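Local structure of particle-associated glycoside hydrolase (Acinetobacter phage Fri1, 6C72) at residues 504-516 / 528-540. The protein is a phage tailspike that degrades the capsular polysaccharide of Acinetobacter baumannii, probably by glycosidic cleavage, as the virus enters its host. Residues are numbered along the deposited sequence; the frame is centred on the assembly and turned at random.
Sequences TVPLRSGCKITIT and AYVELFVNSDNST
The carbonyl oxygen of Ser509 is gripped by two donors of the partner strand and by a water. Ser536 N reaches Ser509 O at 2.9 Å, tilted a little from the carbonyl plane, while Asn535 ND2 comes at 2.9 Å from well above that plane, on the same face. The carboxamide of Asn535 also bonds to Gly517 and Ala528 of a neighbouring subunit, which fixes its rotation. From Cys511 to Ile515 the antiparallel ladder is regular, with Ile513 N to Leu532 O at 2.7 Å and nearly straight (172°).

On one face of the sheet lie Cys511, Ile513 and Ile515 with Val530, Leu532 and Val534; Ile515 CD1 meets Leu532 CD1 at 3.9 Å, and Tyr558 and Trp560 of strand 556-561 pack on this row. The other face turns toward the sister subunits. There Lys512, CG anti to its backbone N (chi1 -177°) and extended beyond, runs alongside the Phe533 ring, its CG 3.6 Å from Phe533 CE2, and its NZ forms a salt bridge with Glu531 OE2, though the hydrogen bond within it is weak. A water ties that carboxylate oxygen to Tyr529 OH and Thr514 OG1.

At the open end of the hairpin, Arg508 presents NE (2.9 Å) and NH2 (3.1 Å) side-on to Asn538 OD1, which lies in the guanidinium plane although both nitrogens sit above the amide plane. Asp537 OD1 closes an Asx turn with Ser539 N.

This hairpin thus joins an apolar face within its own C-terminal domain to a face of mixed polar and aromatic groups, where Lys512 and Glu531 pair within the hairpin while a neighbouring subunit completes the Asn535 amide.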
# COMPACT_ATOMS: atom_id res chain seq x y z
N THR A 504 -42.98 -35.22 4.02
CA THR A 504 -42.67 -36.64 3.95
C THR A 504 -41.34 -36.86 4.65
O THR A 504 -40.33 -36.28 4.26
CB THR A 504 -42.60 -37.12 2.50
OG1 THR A 504 -43.89 -36.96 1.89
CG2 THR A 504 -42.20 -38.57 2.42
N VAL A 505 -41.34 -37.70 5.69
CA VAL A 505 -40.13 -37.97 6.46
C VAL A 505 -39.27 -38.97 5.68
O VAL A 505 -39.81 -39.83 4.97
CB VAL A 505 -40.46 -38.49 7.87
CG1 VAL A 505 -41.21 -37.44 8.67
CG2 VAL A 505 -41.27 -39.77 7.79
N PRO A 506 -37.95 -38.89 5.77
CA PRO A 506 -37.09 -39.80 5.02
C PRO A 506 -37.06 -41.19 5.65
O PRO A 506 -37.49 -41.39 6.79
CB PRO A 506 -35.71 -39.13 5.09
CG PRO A 506 -35.75 -38.36 6.35
CD PRO A 506 -37.17 -37.91 6.55
N LEU A 507 -36.53 -42.14 4.89
CA LEU A 507 -36.28 -43.47 5.43
C LEU A 507 -35.09 -43.44 6.38
O LEU A 507 -34.42 -42.41 6.54
CB LEU A 507 -36.04 -44.46 4.30
CG LEU A 507 -37.27 -44.82 3.46
CD1 LEU A 507 -36.86 -45.50 2.17
CD2 LEU A 507 -38.18 -45.71 4.29
N ARG A 508 -34.83 -44.58 7.02
CA ARG A 508 -33.62 -44.78 7.84
C ARG A 508 -33.42 -43.64 8.83
O ARG A 508 -32.33 -43.09 8.96
CB ARG A 508 -32.38 -44.92 6.96
CG ARG A 508 -32.52 -45.86 5.78
CD ARG A 508 -31.20 -45.90 5.04
NE ARG A 508 -31.23 -46.72 3.84
CZ ARG A 508 -30.15 -46.96 3.09
NH1 ARG A 508 -28.98 -46.44 3.43
NH2 ARG A 508 -30.25 -47.72 2.01
N SER A 509 -34.50 -43.22 9.49
CA SER A 509 -34.40 -42.05 10.33
C SER A 509 -35.50 -42.09 11.37
O SER A 509 -36.51 -42.77 11.19
CB SER A 509 -34.49 -40.74 9.52
OG SER A 509 -35.76 -40.57 8.90
N GLY A 510 -35.26 -41.42 12.49
CA GLY A 510 -36.28 -41.14 13.48
C GLY A 510 -36.58 -39.65 13.45
O GLY A 510 -35.66 -38.84 13.36
N CYS A 511 -37.85 -39.31 13.51
CA CYS A 511 -38.27 -37.92 13.40
C CYS A 511 -39.24 -37.57 14.50
O CYS A 511 -40.07 -38.40 14.90
CB CYS A 511 -38.90 -37.65 12.05
SG CYS A 511 -37.83 -38.13 10.67
N LYS A 512 -39.11 -36.37 15.03
CA LYS A 512 -40.07 -35.79 15.95
C LYS A 512 -40.58 -34.48 15.35
O LYS A 512 -39.78 -33.58 15.04
CB LYS A 512 -39.42 -35.57 17.33
CG LYS A 512 -40.37 -35.02 18.37
CD LYS A 512 -39.61 -34.59 19.57
CE LYS A 512 -40.50 -33.91 20.58
NZ LYS A 512 -39.69 -33.47 21.78
N ILE A 513 -41.89 -34.39 15.16
CA ILE A 513 -42.55 -33.20 14.60
C ILE A 513 -43.32 -32.51 15.71
O ILE A 513 -44.16 -33.14 16.36
CB ILE A 513 -43.50 -33.56 13.44
CG1 ILE A 513 -42.76 -34.17 12.26
CG2 ILE A 513 -44.28 -32.32 13.01
CD1 ILE A 513 -42.76 -35.65 12.21
N THR A 514 -43.05 -31.23 15.94
CA THR A 514 -43.75 -30.45 16.95
C THR A 514 -44.66 -29.44 16.26
O THR A 514 -44.20 -28.68 15.41
CB THR A 514 -42.78 -29.72 17.87
OG1 THR A 514 -41.91 -30.69 18.47
CG2 THR A 514 -43.54 -28.99 18.97
N ILE A 515 -45.94 -29.47 16.61
CA ILE A 515 -46.95 -28.62 15.99
C ILE A 515 -47.52 -27.75 17.09
O ILE A 515 -47.96 -28.26 18.12
CB ILE A 515 -48.06 -29.46 15.34
CG1 ILE A 515 -47.47 -30.55 14.46
CG2 ILE A 515 -48.97 -28.57 14.49
CD1 ILE A 515 -48.46 -31.64 14.11
N THR A 516 -47.51 -26.43 16.89
CA THR A 516 -48.05 -25.54 17.90
C THR A 516 -48.65 -24.31 17.22
O THR A 516 -48.36 -24.01 16.07
CB THR A 516 -46.97 -25.16 18.93
OG1 THR A 516 -47.57 -24.45 20.02
CG2 THR A 516 -45.90 -24.33 18.31
N ALA A 528 -52.55 -25.42 20.41
CA ALA A 528 -52.12 -26.79 20.24
C ALA A 528 -50.64 -26.88 20.57
O ALA A 528 -49.88 -25.93 20.36
CB ALA A 528 -52.36 -27.29 18.81
N TYR A 529 -50.26 -28.02 21.14
CA TYR A 529 -48.86 -28.42 21.25
C TYR A 529 -48.87 -29.95 21.13
O TYR A 529 -49.22 -30.66 22.08
CB TYR A 529 -48.21 -27.95 22.54
CG TYR A 529 -46.71 -28.04 22.50
CD1 TYR A 529 -46.06 -29.28 22.47
CD2 TYR A 529 -45.91 -26.89 22.54
CE1 TYR A 529 -44.68 -29.37 22.43
CE2 TYR A 529 -44.52 -26.97 22.52
CZ TYR A 529 -43.91 -28.22 22.46
OH TYR A 529 -42.53 -28.32 22.44
N VAL A 530 -48.56 -30.43 19.93
CA VAL A 530 -48.69 -31.83 19.57
C VAL A 530 -47.33 -32.32 19.11
O VAL A 530 -46.67 -31.66 18.30
CB VAL A 530 -49.75 -32.01 18.47
CG1 VAL A 530 -49.76 -33.44 17.94
CG2 VAL A 530 -51.11 -31.61 18.99
N GLU A 531 -46.91 -33.47 19.63
CA GLU A 531 -45.67 -34.11 19.20
C GLU A 531 -46.01 -35.38 18.44
O GLU A 531 -46.75 -36.23 18.94
CB GLU A 531 -44.76 -34.39 20.40
CG GLU A 531 -44.20 -33.13 21.04
CD GLU A 531 -43.42 -33.39 22.32
OE1 GLU A 531 -43.65 -34.43 22.99
OE2 GLU A 531 -42.54 -32.56 22.66
N LEU A 532 -45.50 -35.49 17.22
CA LEU A 532 -45.63 -36.69 16.41
C LEU A 532 -44.25 -37.30 16.21
O LEU A 532 -43.27 -36.58 16.00
CB LEU A 532 -46.27 -36.36 15.04
CG LEU A 532 -47.62 -35.65 15.01
CD1 LEU A 532 -48.13 -35.54 13.60
CD2 LEU A 532 -48.67 -36.35 15.89
N PHE A 533 -44.19 -38.63 16.25
CA PHE A 533 -42.94 -39.38 16.23
C PHE A 533 -42.98 -40.42 15.12
O PHE A 533 -44.03 -41.00 14.84
CB PHE A 533 -42.69 -40.08 17.58
CG PHE A 533 -42.70 -39.14 18.75
CD1 PHE A 533 -43.90 -38.71 19.31
CD2 PHE A 533 -41.51 -38.67 19.29
CE1 PHE A 533 -43.89 -37.84 20.39
CE2 PHE A 533 -41.50 -37.81 20.37
CZ PHE A 533 -42.68 -37.39 20.92
N VAL A 534 -41.84 -40.62 14.46
CA VAL A 534 -41.72 -41.60 13.39
C VAL A 534 -40.35 -42.26 13.49
O VAL A 534 -39.34 -41.59 13.74
CB VAL A 534 -41.86 -40.95 11.99
CG1 VAL A 534 -42.03 -42.02 10.93
CG2 VAL A 534 -43.02 -40.00 11.96
N ASN A 535 -40.30 -43.57 13.24
CA ASN A 535 -39.03 -44.25 13.04
C ASN A 535 -39.18 -45.18 11.85
O ASN A 535 -40.19 -45.88 11.72
CB ASN A 535 -38.59 -45.02 14.29
CG ASN A 535 -37.09 -45.30 14.31
OD1 ASN A 535 -36.62 -46.20 15.02
ND2 ASN A 535 -36.33 -44.53 13.54
N SER A 536 -38.20 -45.16 10.95
CA SER A 536 -38.22 -46.00 9.77
C SER A 536 -36.87 -46.66 9.57
O SER A 536 -35.83 -46.05 9.83
CB SER A 536 -38.57 -45.20 8.52
OG SER A 536 -39.78 -44.52 8.69
N ASP A 537 -36.89 -47.89 9.07
CA ASP A 537 -35.68 -48.48 8.51
C ASP A 537 -35.67 -48.22 7.01
O ASP A 537 -36.19 -47.19 6.56
CB ASP A 537 -35.59 -49.97 8.84
CG ASP A 537 -36.80 -50.74 8.36
OD1 ASP A 537 -37.54 -50.25 7.48
OD2 ASP A 537 -37.01 -51.87 8.86
N ASN A 538 -35.14 -49.15 6.21
CA ASN A 538 -35.04 -48.89 4.77
C ASN A 538 -36.38 -48.97 4.04
O ASN A 538 -36.42 -48.65 2.85
CB ASN A 538 -34.06 -49.85 4.11
CG ASN A 538 -33.60 -49.37 2.73
OD1 ASN A 538 -33.30 -48.19 2.54
ND2 ASN A 538 -33.63 -50.26 1.75
N SER A 539 -37.46 -49.36 4.71
CA SER A 539 -38.73 -49.45 4.00
C SER A 539 -39.95 -49.31 4.90
O SER A 539 -41.01 -48.88 4.44
CB SER A 539 -38.82 -50.79 3.27
OG SER A 539 -38.94 -51.85 4.20
N THR A 540 -39.83 -49.66 6.18
CA THR A 540 -40.97 -49.77 7.08
C THR A 540 -40.99 -48.64 8.10
O THR A 540 -39.94 -48.21 8.59
CB THR A 540 -40.93 -51.11 7.82
OG1 THR A 540 -40.83 -52.15 6.85
CG2 THR A 540 -42.20 -51.32 8.62
O HOH W 1 -38.73 -42.01 9.27
O HOH W 2 -41.41 -30.34 21.25